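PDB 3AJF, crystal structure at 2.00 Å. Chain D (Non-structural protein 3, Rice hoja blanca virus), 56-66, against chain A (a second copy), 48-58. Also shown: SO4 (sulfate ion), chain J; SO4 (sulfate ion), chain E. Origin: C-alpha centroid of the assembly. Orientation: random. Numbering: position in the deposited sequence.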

# COMPACT_ATOMS: atom_id res chain seq x y z
N LEU D 56 5.52 -1.13 5.74
CA LEU D 56 4.25 -1.35 5.04
C LEU D 56 4.09 -2.78 4.55
O LEU D 56 3.00 -3.33 4.59
CB LEU D 56 4.13 -0.40 3.84
CG LEU D 56 4.00 1.08 4.23
CD1 LEU D 56 3.93 1.93 2.93
CD2 LEU D 56 2.76 1.31 5.05
N LYS D 57 5.17 -3.37 4.06
CA LYS D 57 5.11 -4.72 3.56
C LYS D 57 4.74 -5.77 4.64
O LYS D 57 4.07 -6.74 4.32
CB LYS D 57 6.43 -5.08 2.84
CG LYS D 57 6.55 -4.48 1.44
CD LYS D 57 8.00 -4.50 0.92
CE LYS D 57 8.41 -5.76 0.26
NZ LYS D 57 9.89 -5.72 0.07
N SER D 58 5.18 -5.57 5.90
CA SER D 58 4.79 -6.48 6.99
C SER D 58 3.30 -6.32 7.27
O SER D 58 2.60 -7.30 7.47
CB SER D 58 5.62 -6.25 8.29
OG SER D 58 6.85 -7.01 8.26
N ALA D 59 2.81 -5.07 7.31
CA ALA D 59 1.38 -4.85 7.53
C ALA D 59 0.57 -5.50 6.42
O ALA D 59 -0.49 -6.05 6.69
CB ALA D 59 1.07 -3.37 7.62
N ILE D 60 1.07 -5.42 5.19
CA ILE D 60 0.35 -5.98 4.03
C ILE D 60 0.36 -7.49 4.09
O ILE D 60 -0.68 -8.09 3.86
CB ILE D 60 0.88 -5.42 2.69
CG1 ILE D 60 0.34 -4.01 2.50
CG2 ILE D 60 0.44 -6.26 1.51
CD1 ILE D 60 1.15 -3.18 1.44
N TRP D 61 1.50 -8.09 4.40
CA TRP D 61 1.55 -9.53 4.62
C TRP D 61 0.51 -9.97 5.67
O TRP D 61 -0.22 -10.94 5.46
CB TRP D 61 2.96 -9.97 5.02
CG TRP D 61 2.99 -11.43 5.34
CD1 TRP D 61 3.17 -12.48 4.47
CD2 TRP D 61 2.76 -11.98 6.63
NE1 TRP D 61 3.12 -13.68 5.19
CE2 TRP D 61 2.85 -13.38 6.51
CE3 TRP D 61 2.53 -11.42 7.90
CZ2 TRP D 61 2.69 -14.23 7.59
CZ3 TRP D 61 2.36 -12.27 8.98
CH2 TRP D 61 2.46 -13.66 8.82
N MSE D 62 0.43 -9.23 6.79
CA MSE D 62 -0.52 -9.57 7.85
C MSE D 62 -1.96 -9.57 7.32
O MSE D 62 -2.79 -10.38 7.75
CB MSE D 62 -0.41 -8.58 9.01
CG MSE D 62 0.91 -8.65 9.78
SE MSE D 62 1.12 -7.14 11.03
CE MSE D 62 -0.26 -7.55 12.37
N LEU D 63 -2.26 -8.63 6.42
CA LEU D 63 -3.60 -8.48 5.88
C LEU D 63 -3.86 -9.46 4.74
O LEU D 63 -5.01 -9.84 4.49
CB LEU D 63 -3.81 -7.04 5.35
CG LEU D 63 -3.94 -5.87 6.36
CD1 LEU D 63 -3.84 -4.52 5.65
CD2 LEU D 63 -5.26 -5.95 7.15
N SER D 64 -2.81 -9.86 4.01
CA SER D 64 -3.00 -10.69 2.82
C SER D 64 -2.73 -12.17 3.01
O SER D 64 -3.28 -12.97 2.25
CB SER D 64 -2.18 -10.15 1.65
OG SER D 64 -0.78 -10.25 1.95
N HIS D 65 -1.97 -12.55 4.05
CA HIS D 65 -1.57 -13.97 4.24
C HIS D 65 -1.94 -14.56 5.57
O HIS D 65 -2.21 -15.75 5.64
CB HIS D 65 -0.06 -14.15 4.07
CG HIS D 65 0.42 -14.02 2.66
ND1 HIS D 65 0.31 -12.85 1.95
CD2 HIS D 65 0.99 -14.92 1.83
CE1 HIS D 65 0.82 -13.02 0.74
NE2 HIS D 65 1.24 -14.27 0.64
N LYS D 66 -1.92 -13.75 6.62
CA LYS D 66 -2.05 -14.24 7.99
C LYS D 66 -3.49 -14.61 8.23
O LYS D 66 -4.37 -13.76 8.28
CB LYS D 66 -1.58 -13.17 8.97
CG LYS D 66 -1.63 -13.60 10.44
CD LYS D 66 -0.98 -12.54 11.34
CE LYS D 66 -1.18 -12.89 12.78
NZ LYS D 66 -0.46 -14.19 13.14
S SO4 J . 10.14 -7.89 3.12
O1 SO4 J . 9.03 -8.07 4.05
O2 SO4 J . 10.59 -6.51 3.03
O3 SO4 J . 9.69 -8.28 1.80
O4 SO4 J . 11.20 -8.79 3.53
S SO4 E . 6.93 -9.49 -4.96
O1 SO4 E . 5.62 -10.06 -4.64
O2 SO4 E . 6.82 -8.42 -5.95
O3 SO4 E . 7.76 -10.58 -5.43
O4 SO4 E . 7.54 -8.92 -3.77
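Chain A, residues 48-58: DPENLSVFLKS

Chain A lies on chain D as one helix against another, running nearly antiparallel. Residues 49-58 of chain A are helical, with Asp48(A) at the N-cap, where its OD1 accepts from Asn51(A) N at 3.1 Å; the helix of chain D spans 56-64 here, and His65(D) is the first residue beyond it to leave helical phi/psi. The N-to-C directions of the two axes make an angle of 166°, and the axes approach to 9.6 Å. In this register Lys57(D) CA faces Lys57(A) CA at 7.2 Å, while Ser64(D) CA comes within 5.0 Å of Pro49(A) CA, so the last turn of helix D packs closely on the first turn of helix A. There Ser64(D) directs its CA-to-CB bond toward chain A: its CB is 3.5 Å from Pro49(A) O and 4.4 Å from Pro49(A) CB. Ser64(D), with chi1 in p, turns its OG back onto its own helix, donating to Ile60(D) O at 2.9 Å, and the same OG accepts from His65(D) ND1 at 2.8 Å. No direct hydrogen bond joins the two stretches. Ser64(D) OG and Ser53(A) OG, 3.6 Å apart, are instead bridged by a water, 3.0 Å from Ser64(D) OG, to which it donates, and 2.5 Å from Ser53(A) OG. The edge of the His65(D) ring meets Glu50(A), CE1 to OE1 at 3.1 Å. One turn back along chain D, Ile60(D) points toward chain A, placing CG2 3.8 Å from Ser53(A) OG and CD1 4.4 Å from Leu56(A) CD1. At the far end the two Lys57 side chains touch through their aliphatic parts, Lys57(D) CG to Lys57(A) CG at 4.4 Å, while each ammonium binds a different sulfate: Lys57(A) NZ donates to O1 of sulfate E at 3.0 Å, and Lys57(D) NZ to O2 of sulfate J at 3.1 Å.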

# COMPACT_ATOMS: atom_id res chain seq x y z
N ASP A 48 -8.85 -10.92 -4.85
CA ASP A 48 -7.95 -11.91 -4.29
C ASP A 48 -6.92 -11.18 -3.45
O ASP A 48 -6.21 -10.34 -3.99
CB ASP A 48 -7.24 -12.70 -5.40
CG ASP A 48 -6.46 -13.88 -4.85
OD1 ASP A 48 -5.35 -13.68 -4.33
OD2 ASP A 48 -6.97 -15.02 -4.93
N PRO A 49 -6.80 -11.52 -2.15
CA PRO A 49 -5.82 -10.83 -1.29
C PRO A 49 -4.37 -11.04 -1.73
O PRO A 49 -3.55 -10.13 -1.60
CB PRO A 49 -6.05 -11.46 0.09
CG PRO A 49 -6.59 -12.86 -0.23
CD PRO A 49 -7.54 -12.57 -1.39
N GLU A 50 -4.02 -12.24 -2.21
CA GLU A 50 -2.65 -12.45 -2.72
C GLU A 50 -2.34 -11.60 -3.97
O GLU A 50 -1.27 -11.01 -4.05
CB GLU A 50 -2.32 -13.94 -2.95
CG GLU A 50 -1.01 -14.21 -3.79
CD GLU A 50 0.34 -13.82 -3.09
OE1 GLU A 50 0.42 -12.78 -2.37
OE2 GLU A 50 1.36 -14.53 -3.32
N ASN A 51 -3.25 -11.54 -4.94
CA ASN A 51 -3.04 -10.73 -6.13
C ASN A 51 -2.95 -9.25 -5.79
O ASN A 51 -2.15 -8.51 -6.38
CB ASN A 51 -4.14 -10.95 -7.15
CG ASN A 51 -4.08 -12.36 -7.80
OD1 ASN A 51 -3.12 -13.10 -7.64
ND2 ASN A 51 -5.13 -12.72 -8.54
N LEU A 52 -3.80 -8.80 -4.88
CA LEU A 52 -3.76 -7.40 -4.45
C LEU A 52 -2.42 -7.09 -3.75
O LEU A 52 -1.87 -6.05 -3.94
CB LEU A 52 -4.94 -7.04 -3.52
CG LEU A 52 -4.95 -5.61 -2.93
CD1 LEU A 52 -5.07 -4.53 -4.03
CD2 LEU A 52 -6.05 -5.43 -1.89
N SER A 53 -1.93 -8.03 -2.94
CA SER A 53 -0.63 -7.89 -2.26
C SER A 53 0.49 -7.66 -3.25
O SER A 53 1.34 -6.76 -3.07
CB SER A 53 -0.32 -9.15 -1.45
OG SER A 53 1.00 -9.06 -0.94
N VAL A 54 0.52 -8.47 -4.30
CA VAL A 54 1.51 -8.37 -5.37
C VAL A 54 1.41 -7.01 -6.15
O VAL A 54 2.42 -6.33 -6.39
CB VAL A 54 1.36 -9.58 -6.29
CG1 VAL A 54 2.10 -9.38 -7.57
CG2 VAL A 54 1.84 -10.87 -5.58
N PHE A 55 0.19 -6.63 -6.52
CA PHE A 55 -0.13 -5.33 -7.15
C PHE A 55 0.40 -4.16 -6.30
O PHE A 55 1.13 -3.30 -6.80
CB PHE A 55 -1.65 -5.28 -7.28
CG PHE A 55 -2.25 -3.99 -7.81
CD1 PHE A 55 -2.42 -3.80 -9.19
CD2 PHE A 55 -2.81 -3.04 -6.92
CE1 PHE A 55 -3.07 -2.62 -9.69
CE2 PHE A 55 -3.46 -1.87 -7.41
CZ PHE A 55 -3.59 -1.67 -8.78
N LEU A 56 0.06 -4.15 -5.01
CA LEU A 56 0.53 -3.07 -4.12
C LEU A 56 2.05 -3.07 -3.92
O LEU A 56 2.68 -2.00 -3.85
CB LEU A 56 -0.17 -3.12 -2.75
CG LEU A 56 -1.70 -2.92 -2.75
CD1 LEU A 56 -2.21 -3.32 -1.38
CD2 LEU A 56 -2.08 -1.53 -3.04
N LYS A 57 2.64 -4.26 -3.80
CA LYS A 57 4.08 -4.36 -3.60
C LYS A 57 4.89 -3.83 -4.78
O LYS A 57 5.96 -3.24 -4.58
CB LYS A 57 4.48 -5.80 -3.29
CG LYS A 57 4.20 -6.19 -1.88
CD LYS A 57 3.95 -7.68 -1.78
CE LYS A 57 5.17 -8.48 -1.46
NZ LYS A 57 4.80 -9.93 -1.77
N SER A 58 4.38 -4.00 -6.00
CA SER A 58 5.03 -3.39 -7.18
C SER A 58 4.97 -1.86 -7.14
O SER A 58 5.97 -1.18 -7.45
CB SER A 58 4.45 -3.90 -8.51
OG SER A 58 5.10 -5.08 -8.96
O HOH W 1 2.08 -9.61 1.26